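Local coordinates for protein Non-ribosomal peptide synthetase (PDB 3WV4) that forms part of a non-ribosomal peptide synthetase and has the fold of the large N-terminal domain of AMP-binding enzymes of the ANL superfamily, at residues 212-217 and 397-402; 342-347 and 421-426; 222-227 and 365-370; 97-102 and 139-144. One frame throughout, in Å; residues are numbered along the deposited sequence.

Interaction 1 of 4, residues 212-217 and 397-402; sequences ACPHQQ and VMAGYW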
loop_
_atom_site.group_PDB
_atom_site.type_symbol
_atom_site.label_atom_id
_atom_site.label_comp_id
_atom_site.label_asym_id
_atom_site.label_seq_id
_atom_site.Cartn_x
_atom_site.Cartn_y
_atom_site.Cartn_z
ATOM N N ALA A 212 -8.577 -9.158 -3.973
ATOM C CA ALA A 212 -9.699 -8.490 -3.381
ATOM C C ALA A 212 -9.441 -8.312 -1.941
ATOM O O ALA A 212 -9.334 -9.291 -1.189
ATOM C CB ALA A 212 -10.983 -9.290 -3.563
ATOM N N CYS A 213 -9.417 -7.050 -1.519
ATOM C CA CYS A 213 -8.963 -6.737 -0.191
ATOM C C CYS A 213 -10.046 -6.115 0.612
ATOM O O CYS A 213 -10.428 -4.951 0.348
ATOM C CB CYS A 213 -7.763 -5.777 -0.255
ATOM S SG CYS A 213 -6.344 -6.388 -1.180
ATOM N N PRO A 214 -10.520 -6.827 1.634
ATOM C CA PRO A 214 -11.499 -6.240 2.507
ATOM C C PRO A 214 -10.908 -5.267 3.485
ATOM O O PRO A 214 -9.750 -5.346 3.809
ATOM C CB PRO A 214 -12.076 -7.454 3.269
ATOM C CG PRO A 214 -11.688 -8.638 2.439
ATOM C CD PRO A 214 -10.331 -8.245 1.935
ATOM N N HIS A 215 -11.742 -4.407 4.029
ATOM C CA HIS A 215 -11.331 -3.465 5.100
ATOM C C HIS A 215 -10.539 -4.057 6.233
ATOM O O HIS A 215 -9.472 -3.537 6.598
ATOM C CB HIS A 215 -12.580 -2.814 5.725
ATOM C CG HIS A 215 -13.156 -1.722 4.882
ATOM N ND1 HIS A 215 -12.953 -0.385 5.164
ATOM C CD2 HIS A 215 -13.903 -1.758 3.749
ATOM C CE1 HIS A 215 -13.565 0.351 4.247
ATOM N NE2 HIS A 215 -14.138 -0.456 3.374
ATOM N N GLN A 216 -11.024 -5.128 6.830
ATOM C CA GLN A 216 -10.368 -5.573 8.069
ATOM C C GLN A 216 -8.971 -6.079 7.852
ATOM O O GLN A 216 -8.118 -5.897 8.700
ATOM C CB GLN A 216 -11.023 -6.774 8.754
ATOM C CG GLN A 216 -12.314 -7.290 8.266
ATOM C CD GLN A 216 -12.798 -8.481 9.093
ATOM O OE1 GLN A 216 -13.296 -9.457 8.541
ATOM N NE2 GLN A 216 -12.639 -8.400 10.392
ATOM N N GLN A 217 -8.775 -6.863 6.791
ATOM C CA GLN A 217 -7.462 -7.412 6.492
ATOM C C GLN A 217 -6.463 -6.246 6.314
ATOM O O GLN A 217 -5.318 -6.315 6.760
ATOM C CB GLN A 217 -7.485 -8.239 5.211
ATOM C CG GLN A 217 -7.937 -9.669 5.363
ATOM C CD GLN A 217 -9.431 -9.837 5.188
ATOM O OE1 GLN A 217 -10.216 -9.008 5.620
ATOM N NE2 GLN A 217 -9.822 -10.897 4.529
ATOM N N VAL A 397 -4.572 -12.470 5.423
ATOM C CA VAL A 397 -4.816 -13.237 4.208
ATOM C C VAL A 397 -6.049 -12.650 3.567
ATOM O O VAL A 397 -7.094 -12.645 4.191
ATOM C CB VAL A 397 -5.086 -14.698 4.494
ATOM C CG1 VAL A 397 -5.565 -15.362 3.174
ATOM C CG2 VAL A 397 -3.822 -15.364 5.043
ATOM N N MET A 398 -5.921 -12.155 2.342
ATOM C CA MET A 398 -6.971 -11.383 1.692
ATOM C C MET A 398 -8.053 -12.323 1.192
ATOM O O MET A 398 -7.945 -13.520 1.371
ATOM C CB MET A 398 -6.372 -10.546 0.527
ATOM C CG MET A 398 -5.401 -9.459 1.010
ATOM S SD MET A 398 -6.229 -8.157 1.975
ATOM C CE MET A 398 -4.716 -7.515 2.751
ATOM N N ALA A 399 -9.092 -11.777 0.591
ATOM C CA ALA A 399 -10.280 -12.530 0.269
ATOM C C ALA A 399 -10.226 -13.379 -1.019
ATOM O O ALA A 399 -11.242 -13.888 -1.359
ATOM C CB ALA A 399 -11.458 -11.587 0.160
ATOM N N GLY A 400 -9.102 -13.525 -1.711
ATOM C CA GLY A 400 -9.071 -14.204 -2.992
ATOM C C GLY A 400 -8.856 -13.186 -4.114
ATOM O O GLY A 400 -8.534 -12.019 -3.851
ATOM N N TYR A 401 -9.013 -13.650 -5.360
ATOM C CA TYR A 401 -8.930 -12.818 -6.527
ATOM C C TYR A 401 -10.321 -12.389 -6.945
ATOM O O TYR A 401 -11.265 -13.147 -6.798
ATOM C CB TYR A 401 -8.244 -13.568 -7.668
ATOM C CG TYR A 401 -6.866 -14.066 -7.292
ATOM C CD1 TYR A 401 -5.830 -13.174 -7.047
ATOM C CD2 TYR A 401 -6.609 -15.417 -7.149
ATOM C CE1 TYR A 401 -4.562 -13.619 -6.700
ATOM C CE2 TYR A 401 -5.343 -15.882 -6.803
ATOM C CZ TYR A 401 -4.317 -14.976 -6.580
ATOM O OH TYR A 401 -3.051 -15.428 -6.198
ATOM N N TRP A 402 -10.458 -11.182 -7.472
ATOM C CA TRP A 402 -11.759 -10.660 -7.815
ATOM C C TRP A 402 -12.418 -11.506 -8.957
ATOM O O TRP A 402 -11.841 -11.645 -10.036
ATOM C CB TRP A 402 -11.580 -9.214 -8.230
ATOM C CG TRP A 402 -12.755 -8.544 -8.837
ATOM C CD1 TRP A 402 -12.870 -8.129 -10.129
ATOM C CD2 TRP A 402 -13.967 -8.193 -8.191
ATOM N NE1 TRP A 402 -14.072 -7.499 -10.326
ATOM C CE2 TRP A 402 -14.785 -7.563 -9.158
ATOM C CE3 TRP A 402 -14.440 -8.312 -6.877
ATOM C CZ2 TRP A 402 -16.050 -7.067 -8.865
ATOM C CZ3 TRP A 402 -15.734 -7.828 -6.580
ATOM C CH2 TRP A 402 -16.519 -7.217 -7.582
#
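This buried contact docks an irregular loop where strand 210-214 passes into helix 215-229, held by two backbone hydrogen bonds, a glutamine side chain and the packing of M398. A212 is gripped at both of its peptide ends: its N-H points almost straight at G400 O (2.9 Å, 179°), and its O receives A399 N at 3.1 Å, nearly along the C=O axis. C213, the next residue, pairs with A196 and V197 of strand 195-200. G400 lies at backbone angles that suit glycine alone, because a CB would run into the preceding carbonyl. The Gly-Tyr pair begun by this residue fits the sixth core motif of peptide synthetase domains of this family. Y401 turns away from the strand, its OH bonded to E344, whereas W402 sends its NE1 to D140 O.

M398 bends at chi2 (-67°), bringing its SD 3.6 Å from C213 CB and 3.5 Å from Q217 CB. Next to it, A399 CB rests 3.7 Å from P214 CG, the ring of the residue at the N-cap position. Q217 also bends at chi2, and its NE2 meets a lone pair of V397 O at 3.3 Å, with that oxygen close to the amide plane.

Interaction 2 of 4, residues 342-347 and 421-426; sequences QTECKR and MRLHTG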
loop_
_atom_site.group_PDB
_atom_site.type_symbol
_atom_site.label_atom_id
_atom_site.label_comp_id
_atom_site.label_asym_id
_atom_site.label_seq_id
_atom_site.Cartn_x
_atom_site.Cartn_y
_atom_site.Cartn_z
ATOM N N GLN A 342 3.682 -10.994 -0.432
ATOM C CA GLN A 342 2.952 -11.071 -1.702
ATOM C C GLN A 342 1.738 -10.222 -1.520
ATOM O O GLN A 342 1.234 -10.120 -0.404
ATOM C CB GLN A 342 2.414 -12.500 -1.973
ATOM C CG GLN A 342 3.445 -13.504 -2.461
ATOM C CD GLN A 342 2.847 -14.882 -2.772
ATOM O OE1 GLN A 342 1.702 -15.205 -2.438
ATOM N NE2 GLN A 342 3.604 -15.667 -3.462
ATOM N N THR A 343 1.172 -9.781 -2.638
ATOM C CA THR A 343 -0.075 -9.052 -2.645
ATOM C C THR A 343 -1.252 -9.802 -2.025
ATOM O O THR A 343 -2.061 -9.208 -1.280
ATOM C CB THR A 343 -0.407 -8.638 -4.085
ATOM O OG1 THR A 343 0.674 -7.880 -4.620
ATOM C CG2 THR A 343 -1.614 -7.766 -4.077
ATOM N N GLU A 344 -1.240 -11.131 -2.166
ATOM C CA GLU A 344 -2.293 -12.000 -1.651
ATOM C C GLU A 344 -2.519 -11.921 -0.140
ATOM O O GLU A 344 -3.636 -12.236 0.372
ATOM C CB GLU A 344 -1.994 -13.457 -2.076
ATOM C CG GLU A 344 -2.287 -13.792 -3.534
ATOM C CD GLU A 344 -1.218 -13.334 -4.543
ATOM O OE1 GLU A 344 -0.289 -12.543 -4.243
ATOM O OE2 GLU A 344 -1.358 -13.730 -5.708
ATOM N N CYS A 345 -1.528 -11.425 0.594
ATOM C CA CYS A 345 -1.736 -11.131 2.031
ATOM C C CYS A 345 -0.999 -9.872 2.539
ATOM O O CYS A 345 -0.694 -9.727 3.712
ATOM C CB CYS A 345 -1.282 -12.351 2.817
ATOM S SG CYS A 345 0.454 -12.691 2.764
ATOM N N LYS A 346 -0.699 -8.970 1.626
ATOM C CA LYS A 346 0.139 -7.786 1.817
ATOM C C LYS A 346 1.566 -8.088 2.127
ATOM O O LYS A 346 2.455 -7.629 1.389
ATOM C CB LYS A 346 -0.442 -6.825 2.836
ATOM C CG LYS A 346 0.407 -5.614 3.102
ATOM C CD LYS A 346 1.044 -4.905 1.912
ATOM C CE LYS A 346 1.924 -3.732 2.399
ATOM N NZ LYS A 346 2.543 -2.862 1.337
ATOM N N ARG A 347 1.827 -8.780 3.242
ATOM C CA ARG A 347 3.186 -9.020 3.664
ATOM C C ARG A 347 3.284 -10.271 4.508
ATOM O O ARG A 347 2.324 -10.661 5.203
ATOM C CB ARG A 347 3.775 -7.772 4.351
ATOM C CG ARG A 347 5.248 -7.856 4.547
ATOM C CD ARG A 347 5.945 -6.527 4.786
ATOM N NE ARG A 347 5.897 -5.702 3.592
ATOM C CZ ARG A 347 5.674 -4.390 3.595
ATOM N NH1 ARG A 347 5.553 -3.727 4.761
ATOM N NH2 ARG A 347 5.675 -3.714 2.457
ATOM N N MET A 421 -8.657 -20.010 4.277
ATOM C CA MET A 421 -7.854 -19.610 5.397
ATOM C C MET A 421 -6.353 -19.917 5.261
ATOM O O MET A 421 -5.621 -19.468 6.102
ATOM C CB MET A 421 -8.432 -20.210 6.715
ATOM C CG MET A 421 -8.260 -21.727 6.853
ATOM S SD MET A 421 -9.100 -22.530 8.248
ATOM C CE MET A 421 -10.822 -22.568 7.725
ATOM N N ARG A 422 -5.874 -20.667 4.259
ATOM C CA ARG A 422 -4.421 -20.877 4.126
ATOM C C ARG A 422 -3.927 -20.467 2.776
ATOM O O ARG A 422 -4.379 -20.985 1.755
ATOM C CB ARG A 422 -4.004 -22.309 4.419
ATOM C CG ARG A 422 -2.567 -22.638 3.999
ATOM C CD ARG A 422 -1.845 -23.552 4.978
ATOM N NE ARG A 422 -2.747 -24.478 5.645
ATOM C CZ ARG A 422 -2.586 -24.933 6.882
ATOM N NH1 ARG A 422 -1.541 -24.548 7.602
ATOM N NH2 ARG A 422 -3.485 -25.776 7.401
ATOM N N LEU A 423 -3.028 -19.485 2.758
ATOM C CA LEU A 423 -2.465 -19.022 1.491
ATOM C C LEU A 423 -1.262 -19.845 1.151
ATOM O O LEU A 423 -0.328 -19.940 1.939
ATOM C CB LEU A 423 -2.032 -17.551 1.568
ATOM C CG LEU A 423 -1.241 -17.034 0.386
ATOM C CD1 LEU A 423 -2.152 -16.940 -0.829
ATOM C CD2 LEU A 423 -0.550 -15.704 0.726
ATOM N N HIS A 424 -1.268 -20.406 -0.049
ATOM C CA HIS A 424 -0.127 -21.147 -0.586
ATOM C C HIS A 424 0.580 -20.244 -1.557
ATOM O O HIS A 424 0.022 -19.885 -2.597
ATOM C CB HIS A 424 -0.629 -22.424 -1.300
ATOM C CG HIS A 424 -1.194 -23.446 -0.369
ATOM N ND1 HIS A 424 -0.541 -24.625 -0.066
ATOM C CD2 HIS A 424 -2.347 -23.463 0.336
ATOM C CE1 HIS A 424 -1.269 -25.317 0.791
ATOM N NE2 HIS A 424 -2.367 -24.633 1.051
ATOM N N THR A 425 1.816 -19.876 -1.241
ATOM C CA THR A 425 2.480 -18.804 -1.964
ATOM C C THR A 425 3.142 -19.217 -3.276
ATOM O O THR A 425 3.484 -18.362 -4.099
ATOM C CB THR A 425 3.621 -18.226 -1.116
ATOM O OG1 THR A 425 4.642 -19.221 -0.972
ATOM C CG2 THR A 425 3.106 -17.752 0.277
ATOM N N GLY A 426 3.440 -20.507 -3.425
ATOM C CA GLY A 426 4.219 -20.967 -4.553
ATOM C C GLY A 426 5.677 -20.626 -4.383
ATOM O O GLY A 426 6.465 -20.821 -5.282
#
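Q342 lays a flat amide against T425, while L423 sends two methyl groups into the 342-347 loop. The glutamine chain runs extended beyond CG (chi2 -177°) and crosses T425 obliquely. Q342 NE2 donates to T425 O at 2.8 Å, close to the plane of its own amide and onto a lone pair of the carbonyl, so the bond favours this rotation of the amide. Q342 OE1, at the other corner of the amide, lies 3.7 Å from T425 CA. The hydroxyl of T425 is turned elsewhere, towards I390 O and D427 N, which leaves CB and CG2 to meet the amide.

Residues 342-344, Gln-Thr-Glu, fit the fifth core motif of peptide synthetase domains of this family, in the loop between strands 335-340 and 349-350; strand 422-425 pairs with 388-393 in the same large mixed sheet. L423 holds CG anti to its backbone N (chi1 171°) and drives its branches into this loop. The side chains of L423 and E344 cross at about a right angle, with CD1 of the leucine 3.7 Å from CB of the glutamate. CD2 of L423 sits 3.8 Å from C345 SG, and also touches E344 CB. Beyond CB the glutamate leads away from the strand: its chain bends at chi2 (79°) and takes the carboxylate to Y401 OH.

Interaction 3 of 4, residues 222-227 and 365-370; sequences ASSINA and LPLPGT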
loop_
_atom_site.group_PDB
_atom_site.type_symbol
_atom_site.label_atom_id
_atom_site.label_comp_id
_atom_site.label_asym_id
_atom_site.label_seq_id
_atom_site.Cartn_x
_atom_site.Cartn_y
_atom_site.Cartn_z
ATOM N N ALA A 222 -1.878 -3.356 8.168
ATOM C CA ALA A 222 -1.151 -2.104 8.475
ATOM C C ALA A 222 -0.708 -2.066 9.944
ATOM O O ALA A 222 0.437 -1.736 10.213
ATOM C CB ALA A 222 -1.975 -0.884 8.138
ATOM N N SER A 223 -1.594 -2.439 10.866
ATOM C CA SER A 223 -1.260 -2.461 12.327
ATOM C C SER A 223 -0.164 -3.469 12.601
ATOM O O SER A 223 0.709 -3.257 13.426
ATOM C CB SER A 223 -2.514 -2.790 13.167
ATOM O OG SER A 223 -2.899 -4.173 12.986
ATOM N N SER A 224 -0.158 -4.558 11.871
ATOM C CA SER A 224 0.872 -5.597 12.140
ATOM C C SER A 224 2.253 -5.225 11.631
ATOM O O SER A 224 3.289 -5.429 12.289
ATOM C CB SER A 224 0.422 -6.934 11.538
ATOM O OG SER A 224 1.376 -7.936 11.739
ATOM N N ILE A 225 2.303 -4.715 10.419
ATOM C CA ILE A 225 3.564 -4.205 9.882
ATOM C C ILE A 225 4.138 -3.132 10.830
ATOM O O ILE A 225 5.342 -3.080 11.174
ATOM C CB ILE A 225 3.310 -3.596 8.462
ATOM C CG1 ILE A 225 3.064 -4.684 7.430
ATOM C CG2 ILE A 225 4.496 -2.780 8.069
ATOM C CD1 ILE A 225 2.353 -4.213 6.169
ATOM N N ASN A 226 3.259 -2.252 11.262
ATOM C CA ASN A 226 3.685 -1.134 12.086
ATOM C C ASN A 226 4.106 -1.562 13.474
ATOM O O ASN A 226 5.037 -0.972 14.023
ATOM C CB ASN A 226 2.665 -0.028 12.244
ATOM C CG ASN A 226 3.346 1.235 12.721
ATOM O OD1 ASN A 226 4.470 1.536 12.329
ATOM N ND2 ASN A 226 2.773 1.867 13.658
ATOM N N ALA A 227 3.532 -2.647 13.991
ATOM C CA ALA A 227 4.008 -3.189 15.308
ATOM C C ALA A 227 5.471 -3.592 15.187
ATOM O O ALA A 227 6.207 -3.579 16.157
ATOM C CB ALA A 227 3.184 -4.392 15.706
ATOM N N LEU A 365 10.763 -12.534 10.435
ATOM C CA LEU A 365 9.803 -13.318 11.226
ATOM C C LEU A 365 8.441 -13.024 10.682
ATOM O O LEU A 365 8.248 -11.979 10.124
ATOM C CB LEU A 365 9.881 -12.877 12.669
ATOM C CG LEU A 365 11.171 -13.224 13.382
ATOM C CD1 LEU A 365 11.317 -12.425 14.661
ATOM C CD2 LEU A 365 11.177 -14.717 13.686
ATOM N N PRO A 366 7.478 -13.948 10.849
ATOM C CA PRO A 366 6.097 -13.682 10.484
ATOM C C PRO A 366 5.611 -12.379 11.053
ATOM O O PRO A 366 6.117 -11.928 12.065
ATOM C CB PRO A 366 5.315 -14.771 11.183
ATOM C CG PRO A 366 6.291 -15.793 11.633
ATOM C CD PRO A 366 7.628 -15.138 11.710
ATOM N N LEU A 367 4.638 -11.780 10.398
ATOM C CA LEU A 367 4.023 -10.573 10.905
ATOM C C LEU A 367 3.364 -10.940 12.217
ATOM O O LEU A 367 2.860 -12.070 12.394
ATOM C CB LEU A 367 2.959 -10.083 9.975
ATOM C CG LEU A 367 3.271 -9.455 8.608
ATOM C CD1 LEU A 367 2.102 -8.565 8.205
ATOM C CD2 LEU A 367 4.544 -8.647 8.584
ATOM N N PRO A 368 3.409 -10.023 13.185
ATOM C CA PRO A 368 2.753 -10.366 14.448
ATOM C C PRO A 368 1.287 -10.745 14.208
ATOM O O PRO A 368 0.587 -10.019 13.494
ATOM C CB PRO A 368 2.839 -9.060 15.249
ATOM C CG PRO A 368 3.994 -8.341 14.690
ATOM C CD PRO A 368 4.241 -8.821 13.287
ATOM N N GLY A 369 0.828 -11.825 14.861
ATOM C CA GLY A 369 -0.533 -12.271 14.737
ATOM C C GLY A 369 -0.785 -13.178 13.558
ATOM O O GLY A 369 -1.940 -13.420 13.246
ATOM N N THR A 370 0.259 -13.640 12.861
ATOM C CA THR A 370 0.056 -14.442 11.647
ATOM C C THR A 370 0.891 -15.682 11.830
ATOM O O THR A 370 1.656 -15.725 12.757
ATOM C CB THR A 370 0.499 -13.677 10.375
ATOM O OG1 THR A 370 1.916 -13.570 10.344
ATOM C CG2 THR A 370 -0.048 -12.272 10.404
#
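A type II beta turn, L367 to T370, links strands 362-366 and 371-375 of the large mixed sheet and is packed against the flank of helix 215-229. The turn has the classical sequence for its type: proline in the second position and, in the third, G369 with a positive phi (86°), where a CB would be jammed against the carbonyl of P368. T370 closes it with its side chain, OG1 donating to L367 O at 2.7 Å, while the backbone bond from T370 N to the same oxygen is weak.

S224 makes the polar link to the turn. With OG anti to the backbone N (chi1 179°), the hydroxyl of S224 reaches out from the helix and donates to P368 O at 2.8 Å, in the carbonyl plane and on a lone pair. That oxygen belongs to the central peptide of the turn, so a single bond fastens the helix to the part of the turn whose orientation defines its type. S224 OG is also tucked against carbon, 3.2 Å from L367 CB and 3.4 Å from P368 CD. Next along the helix, I225 and L367 run side by side in the same direction, I225 CG1 4.1 Å from L367 CD1, and share I350 of strand 349-350 as a neighbour. Three residues on from S224, at the more exposed border, A227 CB approaches P368 CG at 4.2 Å.

Interaction 4 of 4, residues 97-102 and 139-144; sequences RIVVQL and ADADPR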
loop_
_atom_site.group_PDB
_atom_site.type_symbol
_atom_site.label_atom_id
_atom_site.label_comp_id
_atom_site.label_asym_id
_atom_site.label_seq_id
_atom_site.Cartn_x
_atom_site.Cartn_y
_atom_site.Cartn_z
ATOM N N ARG A 97 -17.447 -0.496 -7.771
ATOM C CA ARG A 97 -16.059 -0.152 -7.972
ATOM C C ARG A 97 -15.908 1.195 -8.669
ATOM O O ARG A 97 -16.761 1.594 -9.482
ATOM C CB ARG A 97 -15.320 -1.212 -8.816
ATOM C CG ARG A 97 -14.926 -2.525 -8.129
ATOM C CD ARG A 97 -16.113 -3.409 -7.806
ATOM N NE ARG A 97 -16.900 -3.718 -9.010
ATOM C CZ ARG A 97 -18.181 -4.048 -9.006
ATOM N NH1 ARG A 97 -18.824 -4.157 -7.871
ATOM N NH2 ARG A 97 -18.808 -4.306 -10.152
ATOM N N ILE A 98 -14.790 1.868 -8.369
ATOM C CA ILE A 98 -14.308 2.970 -9.177
ATOM C C ILE A 98 -12.857 2.705 -9.529
ATOM O O ILE A 98 -12.077 2.282 -8.687
ATOM C CB ILE A 98 -14.459 4.332 -8.497
ATOM C CG1 ILE A 98 -13.575 4.471 -7.255
ATOM C CG2 ILE A 98 -15.913 4.545 -8.115
ATOM C CD1 ILE A 98 -13.669 5.855 -6.630
ATOM N N VAL A 99 -12.533 2.920 -10.788
ATOM C CA VAL A 99 -11.189 2.825 -11.256
ATOM C C VAL A 99 -10.547 4.190 -11.328
ATOM O O VAL A 99 -11.142 5.146 -11.853
ATOM C CB VAL A 99 -11.140 2.242 -12.683
ATOM C CG1 VAL A 99 -9.763 2.458 -13.274
ATOM C CG2 VAL A 99 -11.427 0.753 -12.643
ATOM N N VAL A 100 -9.313 4.259 -10.853
ATOM C CA VAL A 100 -8.667 5.501 -10.574
ATOM C C VAL A 100 -7.264 5.381 -11.109
ATOM O O VAL A 100 -6.526 4.456 -10.712
ATOM C CB VAL A 100 -8.621 5.736 -9.043
ATOM C CG1 VAL A 100 -7.922 7.030 -8.741
ATOM C CG2 VAL A 100 -10.026 5.750 -8.467
ATOM N N GLN A 101 -6.909 6.287 -12.017
ATOM C CA GLN A 101 -5.578 6.318 -12.625
ATOM C C GLN A 101 -4.977 7.673 -12.434
ATOM O O GLN A 101 -5.151 8.581 -13.253
ATOM C CB GLN A 101 -5.641 6.020 -14.118
ATOM C CG GLN A 101 -4.262 5.821 -14.735
ATOM C CD GLN A 101 -4.311 5.533 -16.219
ATOM O OE1 GLN A 101 -4.990 6.237 -16.959
ATOM N NE2 GLN A 101 -3.568 4.536 -16.668
ATOM N N LEU A 102 -4.257 7.808 -11.344
ATOM C CA LEU A 102 -3.786 9.079 -10.890
ATOM C C LEU A 102 -2.401 8.961 -10.350
ATOM O O LEU A 102 -2.024 7.896 -9.865
ATOM C CB LEU A 102 -4.683 9.600 -9.753
ATOM C CG LEU A 102 -6.110 9.985 -10.064
ATOM C CD1 LEU A 102 -6.719 10.525 -8.795
ATOM C CD2 LEU A 102 -6.120 11.068 -11.114
ATOM N N ALA A 139 -12.716 -3.689 -17.643
ATOM C CA ALA A 139 -13.834 -4.630 -17.770
ATOM C C ALA A 139 -13.772 -5.701 -16.683
ATOM O O ALA A 139 -14.797 -6.104 -16.159
ATOM C CB ALA A 139 -13.848 -5.307 -19.160
ATOM N N ASP A 140 -12.604 -6.196 -16.339
ATOM C CA ASP A 140 -12.579 -7.165 -15.222
ATOM C C ASP A 140 -13.078 -6.479 -13.907
ATOM O O ASP A 140 -13.871 -7.055 -13.162
ATOM C CB ASP A 140 -11.198 -7.741 -15.018
ATOM C CG ASP A 140 -11.194 -8.877 -13.994
ATOM O OD1 ASP A 140 -11.686 -9.939 -14.377
ATOM O OD2 ASP A 140 -10.726 -8.689 -12.824
ATOM N N ALA A 141 -12.683 -5.219 -13.682
ATOM C CA ALA A 141 -13.083 -4.487 -12.459
ATOM C C ALA A 141 -14.523 -4.157 -12.479
ATOM O O ALA A 141 -15.186 -4.030 -11.407
ATOM C CB ALA A 141 -12.290 -3.208 -12.332
ATOM N N ASP A 142 -15.036 -3.933 -13.685
ATOM C CA ASP A 142 -16.463 -3.679 -13.854
ATOM C C ASP A 142 -16.935 -2.495 -12.984
ATOM O O ASP A 142 -17.893 -2.627 -12.203
ATOM C CB ASP A 142 -17.255 -4.986 -13.578
ATOM C CG ASP A 142 -18.771 -4.865 -13.819
ATOM O OD1 ASP A 142 -19.216 -4.006 -14.619
ATOM O OD2 ASP A 142 -19.507 -5.634 -13.152
ATOM N N PRO A 143 -16.322 -1.315 -13.154
ATOM C CA PRO A 143 -16.664 -0.192 -12.259
ATOM C C PRO A 143 -17.868 0.624 -12.722
ATOM O O PRO A 143 -18.419 0.377 -13.755
ATOM C CB PRO A 143 -15.433 0.683 -12.335
ATOM C CG PRO A 143 -15.028 0.533 -13.765
ATOM C CD PRO A 143 -15.327 -0.903 -14.144
ATOM N N ARG A 144 -18.217 1.612 -11.925
ATOM C CA ARG A 144 -19.314 2.497 -12.170
ATOM C C ARG A 144 -18.767 3.674 -12.977
ATOM O O ARG A 144 -19.443 4.222 -13.833
ATOM C CB ARG A 144 -19.783 2.920 -10.792
ATOM C CG ARG A 144 -21.095 3.579 -10.698
ATOM C CD ARG A 144 -22.274 2.633 -10.779
ATOM N NE ARG A 144 -23.448 3.426 -10.394
ATOM C CZ ARG A 144 -24.630 3.336 -10.976
ATOM N NH1 ARG A 144 -24.830 2.466 -11.964
ATOM N NH2 ARG A 144 -25.620 4.125 -10.575
HETATM O O HOH W 1 -18.877 -1.194 -10.179
#
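R97, P143 and A141 carry a contact in a beta-alpha-beta crossover: strand 121-124, helix 131-141 and strand 145-148 belong to one parallel sheet, with strand 97-101 lying between the two strands. R97 has the largest share. Its chain bends at both chi2 (70°) and chi3 (57°), curling the guanidinium back over the end of the helix. There R97 NE donates to A141 O at 3.0 Å, nearly along the C=O axis and close to the guanidinium plane. The negative end of the helix dipole would be expected to favour this cation. R97 NH2 turns to D142, making a weak bond to its O and a salt bridge to D142 OD2 at 3.4 Å; guanidinium and carboxylate planes stand 52° apart. Both charged groups have further partners, since OD2 of D142 also pairs with R403 and NH1 of R97 bonds to G95 O.

D142 leaves the helix with positive phi, and this turns the chain so that P143 comes alongside the strand. The proline ring lies between two neighbours: P143 CB is 3.3 Å from R97 O, and P143 CG is 3.8 Å from V99 CG2. The same methyl of V99 faces A141 CB at 4.1 Å. R144 N donates to R97 O (2.8 Å) just ahead of the regular pairing of V99 with L145 and I147. A water bridges R97 N and D142 O, accepting from R97 N at 2.9 Å and lying above one face of the guanidinium, toward its rim.

Interaction 4 closes first along the chain, in the parallel four-stranded sheet, before any other contact opens. Interaction 3 then lies within the span of interaction 1, both using helix 215-229, while interaction 2 crosses each of them. Interactions 1 and 2 are the nearest pair, their centres about 10 Å apart, and they touch where 397-402 meets E344. Interaction 2 also touches interaction 3 through the chains of K346 and R347 against I225. Interactions 3 and 4 lie about 30 Å apart between centres, on opposite sides of the chain's centre. Interactions 2 and 3 both reach the large mixed sheet, while interaction 4 belongs to the separate parallel sheet, joined to interaction 1 through W402, which packs on R97.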